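Local atomic coordinates of deseasin MCP-01 (Pseudoalteromonas sp., PDB entry 3VV3), a protein that cleaves peptide bonds as a subtilisin-family serine protease of bacterial origin and degrades collagen. Residues N221-D229 and S244-S252; V276-N287 and L319-P330. All coordinates share one frame; numbering follows the deposited sequence.

Contact 1: residues N221-D229 and S244-S252; sequences NVLSIASTD and SVDMGAPGS
Asp246 and Ser224 grip each other twice. Ser224 N gives a nearly straight bond (173°) to Asp246 OD2 at 2.8 Å, meeting the carboxylate on its anti side, somewhat out of its plane, while Asp246 N returns a bond of 2.9 Å to Ser224 O. With CG beside its own backbone N (chi1 -60°), the Asp246 carboxylate reaches back over Leu223 CD1 to Ser224. A water bridges OD2 and Val222 O, and the latter also accepts from Lys296 NZ. With an alanine here, Ser224 N would probably lose its acceptor and the bridging water one of its partners, while the backbone bond to Ser224 O could remain. Beyond this point the chains run as parallel strands, 247-250 forming one edge, within this chain, of the parallel sheet of the subtilisin fold. Ala226 is paired at both ends: its N donates to Met247 O and its O accepts from Ala249 N. Thr228 N then donates to Ala249 O at 2.9 Å. Thr228 O takes Gly251 N at 3.0 Å and, weakly, Ser252 N. Ser227 OG lies 3.1 Å from Gly251 CA, but bonds to Ser235 OG, as does Ser252 OG. Ile225 CD1 lies tight against Met247 CG, 3.5 Å away.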
loop_
_atom_site.group_PDB
_atom_site.type_symbol
_atom_site.label_atom_id
_atom_site.label_comp_id
_atom_site.label_asym_id
_atom_site.label_seq_id
_atom_site.Cartn_x
_atom_site.Cartn_y
_atom_site.Cartn_z
ATOM N N ASN A 221 16.524 6.223 -19.820
ATOM C CA ASN A 221 17.097 6.047 -18.481
ATOM C C ASN A 221 16.080 5.548 -17.452
ATOM O O ASN A 221 16.402 5.392 -16.275
ATOM C CB ASN A 221 17.747 7.339 -17.979
ATOM C CG ASN A 221 16.744 8.459 -17.808
ATOM O OD1 ASN A 221 15.805 8.586 -18.597
ATOM N ND2 ASN A 221 16.936 9.278 -16.779
ATOM N N VAL A 222 14.852 5.304 -17.891
ATOM C CA VAL A 222 13.850 4.717 -17.004
ATOM C C VAL A 222 14.042 3.204 -16.943
ATOM O O VAL A 222 14.099 2.539 -17.977
ATOM C CB VAL A 222 12.410 5.046 -17.478
ATOM C CG1 VAL A 222 11.376 4.225 -16.713
ATOM C CG2 VAL A 222 12.128 6.550 -17.342
ATOM N N LEU A 223 14.160 2.667 -15.731
ATOM C CA LEU A 223 14.301 1.231 -15.540
ATOM C C LEU A 223 13.097 0.768 -14.720
ATOM O O LEU A 223 12.967 1.119 -13.556
ATOM C CB LEU A 223 15.630 0.918 -14.846
ATOM C CG LEU A 223 15.917 -0.520 -14.393
ATOM C CD1 LEU A 223 15.723 -1.516 -15.529
ATOM C CD2 LEU A 223 17.320 -0.626 -13.814
ATOM N N SER A 224 12.202 0.015 -15.361
ATOM C CA SER A 224 10.889 -0.316 -14.799
ATOM C C SER A 224 10.901 -1.708 -14.213
ATOM O O SER A 224 11.282 -2.667 -14.892
ATOM C CB SER A 224 9.789 -0.250 -15.875
ATOM O OG SER A 224 9.662 1.056 -16.387
ATOM N N ILE A 225 10.447 -1.826 -12.969
ATOM C CA ILE A 225 10.681 -3.045 -12.197
ATOM C C ILE A 225 9.401 -3.770 -11.768
ATOM O O ILE A 225 8.534 -3.182 -11.127
ATOM C CB ILE A 225 11.535 -2.720 -10.952
ATOM C CG1 ILE A 225 12.850 -2.043 -11.377
ATOM C CG2 ILE A 225 11.781 -3.973 -10.125
ATOM C CD1 ILE A 225 13.629 -2.826 -12.416
ATOM N N ALA A 226 9.293 -5.048 -12.135
ATOM C CA ALA A 226 8.222 -5.912 -11.642
ATOM C C ALA A 226 8.687 -6.574 -10.356
ATOM O O ALA A 226 9.893 -6.617 -10.066
ATOM C CB ALA A 226 7.854 -6.974 -12.692
ATOM N N SER A 227 7.738 -7.114 -9.596
ATOM C CA SER A 227 8.039 -7.739 -8.316
ATOM C C SER A 227 8.066 -9.265 -8.411
ATOM O O SER A 227 7.253 -9.869 -9.108
ATOM C CB SER A 227 7.002 -7.311 -7.270
ATOM O OG SER A 227 7.204 -8.004 -6.048
ATOM N N THR A 228 9.006 -9.873 -7.692
ATOM C CA THR A 228 9.086 -11.331 -7.567
ATOM C C THR A 228 8.963 -11.755 -6.108
ATOM O O THR A 228 9.118 -10.937 -5.188
ATOM C CB THR A 228 10.410 -11.878 -8.155
ATOM O OG1 THR A 228 11.529 -11.333 -7.436
ATOM C CG2 THR A 228 10.532 -11.508 -9.622
ATOM N N ASP A 229 8.694 -13.043 -5.891
ATOM C CA ASP A 229 8.502 -13.564 -4.547
ATOM C C ASP A 229 9.563 -14.592 -4.143
ATOM O O ASP A 229 10.529 -14.843 -4.875
ATOM C CB ASP A 229 7.082 -14.135 -4.364
ATOM C CG ASP A 229 6.829 -15.392 -5.200
ATOM O OD1 ASP A 229 7.797 -16.081 -5.588
ATOM O OD2 ASP A 229 5.640 -15.690 -5.466
ATOM N N SER A 244 7.320 -2.653 -21.865
ATOM C CA SER A 244 7.218 -1.512 -20.950
ATOM C C SER A 244 7.741 -1.787 -19.535
ATOM O O SER A 244 7.846 -0.868 -18.716
ATOM C CB SER A 244 5.773 -1.000 -20.885
ATOM O OG SER A 244 4.928 -1.947 -20.259
ATOM N N VAL A 245 8.054 -3.046 -19.238
ATOM C CA VAL A 245 8.707 -3.387 -17.974
ATOM C C VAL A 245 9.989 -4.159 -18.291
ATOM O O VAL A 245 10.011 -4.987 -19.203
ATOM C CB VAL A 245 7.772 -4.200 -17.043
ATOM C CG1 VAL A 245 8.475 -4.529 -15.715
ATOM C CG2 VAL A 245 6.483 -3.421 -16.785
ATOM N N ASP A 246 11.055 -3.897 -17.542
ATOM C CA ASP A 246 12.380 -4.371 -17.948
ATOM C C ASP A 246 12.849 -5.663 -17.286
ATOM O O ASP A 246 13.462 -6.510 -17.936
ATOM C CB ASP A 246 13.409 -3.262 -17.705
ATOM C CG ASP A 246 13.098 -2.014 -18.495
ATOM O OD1 ASP A 246 12.883 -2.144 -19.723
ATOM O OD2 ASP A 246 13.067 -0.913 -17.896
ATOM N N MET A 247 12.584 -5.799 -15.991
ATOM C CA MET A 247 13.095 -6.932 -15.221
ATOM C C MET A 247 12.364 -7.002 -13.886
ATOM O O MET A 247 11.533 -6.150 -13.595
ATOM C CB MET A 247 14.602 -6.784 -14.985
ATOM C CG MET A 247 14.969 -5.527 -14.189
ATOM S SD MET A 247 16.750 -5.385 -13.902
ATOM C CE MET A 247 17.043 -6.793 -12.831
ATOM N N GLY A 248 12.683 -8.006 -13.075
ATOM C CA GLY A 248 12.040 -8.153 -11.780
ATOM C C GLY A 248 13.030 -8.167 -10.632
ATOM O O GLY A 248 14.223 -8.360 -10.843
ATOM N N ALA A 249 12.534 -7.951 -9.417
ATOM C CA ALA A 249 13.343 -8.040 -8.204
ATOM C C ALA A 249 12.408 -8.333 -7.028
ATOM O O ALA A 249 11.196 -8.129 -7.135
ATOM C CB ALA A 249 14.133 -6.742 -7.969
ATOM N N PRO A 250 12.959 -8.804 -5.904
ATOM C CA PRO A 250 12.109 -9.175 -4.766
ATOM C C PRO A 250 11.229 -8.029 -4.242
ATOM O O PRO A 250 11.729 -6.950 -3.875
ATOM C CB PRO A 250 13.127 -9.602 -3.699
ATOM C CG PRO A 250 14.284 -10.102 -4.489
ATOM C CD PRO A 250 14.372 -9.156 -5.669
ATOM N N GLY A 251 9.925 -8.278 -4.182
ATOM C CA GLY A 251 8.998 -7.290 -3.651
ATOM C C GLY A 251 7.887 -7.861 -2.783
ATOM O O GLY A 251 7.071 -7.111 -2.257
ATOM N N SER A 252 7.849 -9.189 -2.646
ATOM C CA SER A 252 6.830 -9.846 -1.818
ATOM C C SER A 252 7.351 -10.100 -0.406
ATOM O O SER A 252 8.303 -10.864 -0.219
ATOM C CB SER A 252 6.408 -11.189 -2.435
ATOM O OG SER A 252 5.749 -11.011 -3.674
HETATM O O HOH W 1 12.304 1.116 -19.263
#

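Contact 2: residues V276-N287 and L319-P330; sequences VAGAAALVLSVN and LNVNQALIDADP
Ala279 CB touches two side chains of 319-330, 3.7 Å from both Leu319 CD1 and Val321 CG2. One turn on, Leu282 reaches Val321 CG2 with its CD2, also at 3.7 Å, the two side chains crossing at about a right angle. Leu282 has CG anti to the backbone N (chi1 -164°), which carries CD2 out to both Val321 and Leu325. The two methyls of Leu325 divide the work: CD2 lies against Leu282 CD2, CD1 against Val283 CG2 at 3.9 Å. Val283 is likewise split, CG2 touching Ala324 CB and CG1 touching Ala328 CB. Val286 closes the row, with CG2 against Leu325 CG and CG1 against the Asp329 carbonyl oxygen.

The polar link comes at the C-terminal end, where Asn287 ND2 donates to Ala328 O at 2.9 Å (146°), the acceptor tilted from the amide plane. Pro330, after a cis peptide, slides past the Asn287 amide and brings CG to 3.6 Å from Val286 O. Asn287 OD1 accepts from Asp289 N, so both ends of this amide are held.

Further out, Asn320 caps helix 321-327 by accepting from Gln323 N through OD1. Asn320 ND2 donates to Asp304 and to Asp30, a calcium ligand, tying the start of the helix to that metal site. Helix 292-301 packs on Val283 and Ala324, and helix 31-34 on Val321 and Leu325. The axes of 276-284 and 321-327 approach to 9.4 Å, crossing at -28°, and the alanines at the interface are consistent with this spacing. Cohesion therefore rests on methyl packing, with one side-chain amide hydrogen bond, Asn287 ND2 to Ala328 O, holding the chain where the two segments end.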
loop_
_atom_site.group_PDB
_atom_site.type_symbol
_atom_site.label_atom_id
_atom_site.label_comp_id
_atom_site.label_asym_id
_atom_site.label_seq_id
_atom_site.Cartn_x
_atom_site.Cartn_y
_atom_site.Cartn_z
ATOM N N VAL A 276 16.615 -2.836 -6.793
ATOM C CA VAL A 276 17.280 -2.453 -8.037
ATOM C C VAL A 276 18.053 -1.135 -7.903
ATOM O O VAL A 276 19.206 -1.035 -8.351
ATOM C CB VAL A 276 16.289 -2.381 -9.224
ATOM C CG1 VAL A 276 17.007 -1.904 -10.487
ATOM C CG2 VAL A 276 15.647 -3.749 -9.454
ATOM N N ALA A 277 17.441 -0.133 -7.278
ATOM C CA ALA A 277 18.154 1.120 -7.043
ATOM C C ALA A 277 19.380 0.865 -6.168
ATOM O O ALA A 277 20.470 1.397 -6.422
ATOM C CB ALA A 277 17.240 2.163 -6.397
ATOM N N GLY A 278 19.207 0.042 -5.143
ATOM C CA GLY A 278 20.320 -0.346 -4.289
ATOM C C GLY A 278 21.401 -1.062 -5.075
ATOM O O GLY A 278 22.592 -0.773 -4.913
ATOM N N ALA A 279 21.001 -2.002 -5.929
ATOM C CA ALA A 279 21.972 -2.714 -6.751
ATOM C C ALA A 279 22.717 -1.760 -7.691
ATOM O O ALA A 279 23.923 -1.901 -7.894
ATOM C CB ALA A 279 21.309 -3.842 -7.533
ATOM N N ALA A 280 22.002 -0.787 -8.255
ATOM C CA ALA A 280 22.634 0.192 -9.131
ATOM C C ALA A 280 23.704 0.954 -8.365
ATOM O O ALA A 280 24.820 1.144 -8.864
ATOM C CB ALA A 280 21.597 1.161 -9.719
ATOM N N ALA A 281 23.367 1.397 -7.156
ATOM C CA ALA A 281 24.333 2.116 -6.322
ATOM C C ALA A 281 25.543 1.243 -5.988
ATOM O O ALA A 281 26.679 1.723 -5.984
ATOM C CB ALA A 281 23.674 2.631 -5.053
ATOM N N LEU A 282 25.301 -0.037 -5.705
ATOM C CA LEU A 282 26.401 -0.957 -5.402
ATOM C C LEU A 282 27.332 -1.129 -6.603
ATOM O O LEU A 282 28.562 -1.121 -6.458
ATOM C CB LEU A 282 25.872 -2.320 -4.920
ATOM C CG LEU A 282 26.923 -3.200 -4.225
ATOM C CD1 LEU A 282 27.509 -2.452 -3.032
ATOM C CD2 LEU A 282 26.318 -4.516 -3.764
ATOM N N VAL A 283 26.749 -1.264 -7.788
ATOM C CA VAL A 283 27.525 -1.346 -9.023
ATOM C C VAL A 283 28.406 -0.100 -9.189
ATOM O O VAL A 283 29.574 -0.198 -9.553
ATOM C CB VAL A 283 26.611 -1.507 -10.260
ATOM C CG1 VAL A 283 27.401 -1.290 -11.543
ATOM C CG2 VAL A 283 25.933 -2.888 -10.265
ATOM N N LEU A 284 27.840 1.070 -8.910
ATOM C CA LEU A 284 28.575 2.320 -9.093
ATOM C C LEU A 284 29.671 2.492 -8.043
ATOM O O LEU A 284 30.515 3.384 -8.160
ATOM C CB LEU A 284 27.619 3.510 -9.072
ATOM C CG LEU A 284 26.711 3.651 -10.296
ATOM C CD1 LEU A 284 25.621 4.700 -10.033
ATOM C CD2 LEU A 284 27.533 4.030 -11.518
ATOM N N SER A 285 29.668 1.646 -7.015
ATOM C CA SER A 285 30.768 1.669 -6.043
ATOM C C SER A 285 31.949 0.862 -6.577
ATOM O O SER A 285 33.069 0.965 -6.063
ATOM C CB SER A 285 30.332 1.143 -4.668
ATOM O OG SER A 285 30.240 -0.277 -4.669
ATOM N N VAL A 286 31.693 0.067 -7.611
ATOM C CA VAL A 286 32.714 -0.788 -8.232
ATOM C C VAL A 286 33.198 -0.222 -9.577
ATOM O O VAL A 286 34.387 -0.279 -9.906
ATOM C CB VAL A 286 32.178 -2.236 -8.415
ATOM C CG1 VAL A 286 33.120 -3.072 -9.265
ATOM C CG2 VAL A 286 31.942 -2.901 -7.053
ATOM N N ASN A 287 32.272 0.331 -10.354
ATOM C CA ASN A 287 32.609 0.888 -11.664
ATOM C C ASN A 287 31.830 2.166 -11.949
ATOM O O ASN A 287 30.731 2.124 -12.503
ATOM C CB ASN A 287 32.380 -0.142 -12.780
ATOM C CG ASN A 287 32.892 0.337 -14.145
ATOM O OD1 ASN A 287 33.300 1.487 -14.303
ATOM N ND2 ASN A 287 32.871 -0.553 -15.131
ATOM N N LEU A 319 16.721 -9.700 -10.728
ATOM C CA LEU A 319 17.954 -9.064 -10.248
ATOM C C LEU A 319 18.944 -10.020 -9.588
ATOM O O LEU A 319 18.581 -10.817 -8.723
ATOM C CB LEU A 319 17.607 -7.949 -9.261
ATOM C CG LEU A 319 18.760 -7.172 -8.621
ATOM C CD1 LEU A 319 19.510 -6.341 -9.652
ATOM C CD2 LEU A 319 18.210 -6.297 -7.494
ATOM N N ASN A 320 20.208 -9.918 -9.986
ATOM C CA ASN A 320 21.272 -10.609 -9.281
ATOM C C ASN A 320 22.453 -9.668 -9.123
ATOM O O ASN A 320 23.169 -9.394 -10.083
ATOM C CB ASN A 320 21.701 -11.878 -10.020
ATOM C CG ASN A 320 22.654 -12.715 -9.193
ATOM O OD1 ASN A 320 23.666 -12.214 -8.699
ATOM N ND2 ASN A 320 22.314 -13.988 -9.002
ATOM N N VAL A 321 22.635 -9.156 -7.911
ATOM C CA VAL A 321 23.602 -8.086 -7.712
ATOM C C VAL A 321 25.026 -8.627 -7.683
ATOM O O VAL A 321 25.971 -7.916 -8.038
ATOM C CB VAL A 321 23.285 -7.208 -6.478
ATOM C CG1 VAL A 321 23.431 -7.997 -5.173
ATOM C CG2 VAL A 321 24.179 -5.943 -6.481
ATOM N N ASN A 322 25.180 -9.894 -7.301
ATOM C CA ASN A 322 26.501 -10.506 -7.388
ATOM C C ASN A 322 26.974 -10.516 -8.834
ATOM O O ASN A 322 28.082 -10.061 -9.141
ATOM C CB ASN A 322 26.500 -11.927 -6.816
ATOM C CG ASN A 322 27.889 -12.555 -6.839
ATOM O OD1 ASN A 322 28.860 -11.953 -6.375
ATOM N ND2 ASN A 322 27.989 -13.755 -7.399
ATOM N N GLN A 323 26.141 -11.037 -9.729
ATOM C CA GLN A 323 26.521 -11.091 -11.138
ATOM C C GLN A 323 26.694 -9.689 -11.726
ATOM O O GLN A 323 27.517 -9.477 -12.612
ATOM C CB GLN A 323 25.518 -11.898 -11.964
ATOM C CG GLN A 323 26.049 -12.278 -13.350
ATOM C CD GLN A 323 27.231 -13.247 -13.279
ATOM O OE1 GLN A 323 27.173 -14.262 -12.585
ATOM N NE2 GLN A 323 28.308 -12.932 -13.998
ATOM N N ALA A 324 25.917 -8.732 -11.232
ATOM C CA ALA A 324 26.039 -7.366 -11.711
ATOM C C ALA A 324 27.432 -6.824 -11.395
ATOM O O ALA A 324 28.070 -6.208 -12.248
ATOM C CB ALA A 324 24.969 -6.478 -11.075
ATOM N N LEU A 325 27.889 -7.044 -10.164
ATOM C CA LEU A 325 29.215 -6.582 -9.744
ATOM C C LEU A 325 30.307 -7.282 -10.538
ATOM O O LEU A 325 31.288 -6.659 -10.947
ATOM C CB LEU A 325 29.442 -6.821 -8.249
ATOM C CG LEU A 325 29.004 -5.725 -7.276
ATOM C CD1 LEU A 325 27.629 -5.183 -7.588
ATOM C CD2 LEU A 325 29.101 -6.190 -5.836
ATOM N N ILE A 326 30.147 -8.586 -10.731
ATOM C CA ILE A 326 31.104 -9.348 -11.534
ATOM C C ILE A 326 31.168 -8.806 -12.965
ATOM O O ILE A 326 32.252 -8.553 -13.510
ATOM C CB ILE A 326 30.733 -10.842 -11.569
ATOM C CG1 ILE A 326 30.861 -11.453 -10.176
ATOM C CG2 ILE A 326 31.586 -11.588 -12.588
ATOM C CD1 ILE A 326 30.369 -12.889 -10.100
ATOM N N ASP A 327 30.004 -8.617 -13.574
ATOM C CA ASP A 327 29.947 -8.134 -14.946
ATOM C C ASP A 327 30.431 -6.690 -15.086
ATOM O O ASP A 327 30.791 -6.262 -16.180
ATOM C CB ASP A 327 28.535 -8.278 -15.515
ATOM C CG ASP A 327 28.133 -9.733 -15.722
ATOM O OD1 ASP A 327 28.974 -10.635 -15.510
ATOM O OD2 ASP A 327 26.970 -9.970 -16.109
ATOM N N ALA A 328 30.450 -5.953 -13.979
ATOM C CA ALA A 328 30.841 -4.542 -13.991
ATOM C C ALA A 328 32.358 -4.335 -13.982
ATOM O O ALA A 328 32.835 -3.201 -14.056
ATOM C CB ALA A 328 30.211 -3.806 -12.831
ATOM N N ASP A 329 33.117 -5.419 -13.868
ATOM C CA ASP A 329 34.580 -5.336 -13.970
ATOM C C ASP A 329 35.167 -4.367 -12.917
ATOM O O ASP A 329 34.969 -4.595 -11.721
ATOM C CB ASP A 329 34.992 -4.985 -15.404
ATOM C CG ASP A 329 34.418 -5.946 -16.430
ATOM O OD1 ASP A 329 34.747 -7.152 -16.370
ATOM O OD2 ASP A 329 33.644 -5.490 -17.301
ATOM N N PRO A 330 35.897 -3.297 -13.326
ATOM C CA PRO A 330 36.359 -2.773 -14.621
ATOM C C PRO A 330 37.724 -3.337 -15.023
ATOM O O PRO A 330 38.233 -4.251 -14.370
ATOM C CB PRO A 330 36.496 -1.263 -14.369
ATOM C CG PRO A 330 36.300 -1.061 -12.864
ATOM C CD PRO A 330 36.333 -2.417 -12.229
#

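From the N terminus, contact 1 closes first: strand 222-228 leads through a connection of 14 residues without helix or strand to 244-252, whose strand 247-250 is one edge of the parallel sheet. Contact 2 opens later, on the C-terminal part of helix 269-284, and closes over 31 residues that include helix 292-301. The two loops follow in series, neither nested nor crossed, yet they touch in space. Val276 meets Leu223 and Ala249, setting the helix against the sheet, while Gly248 O probably accepts a hydrogen bond from Leu319 N and Met247 CE packs on Leu319 CA. The sheet edge, helix 269-284 and the C-terminal helix 321-327 are thereby joined.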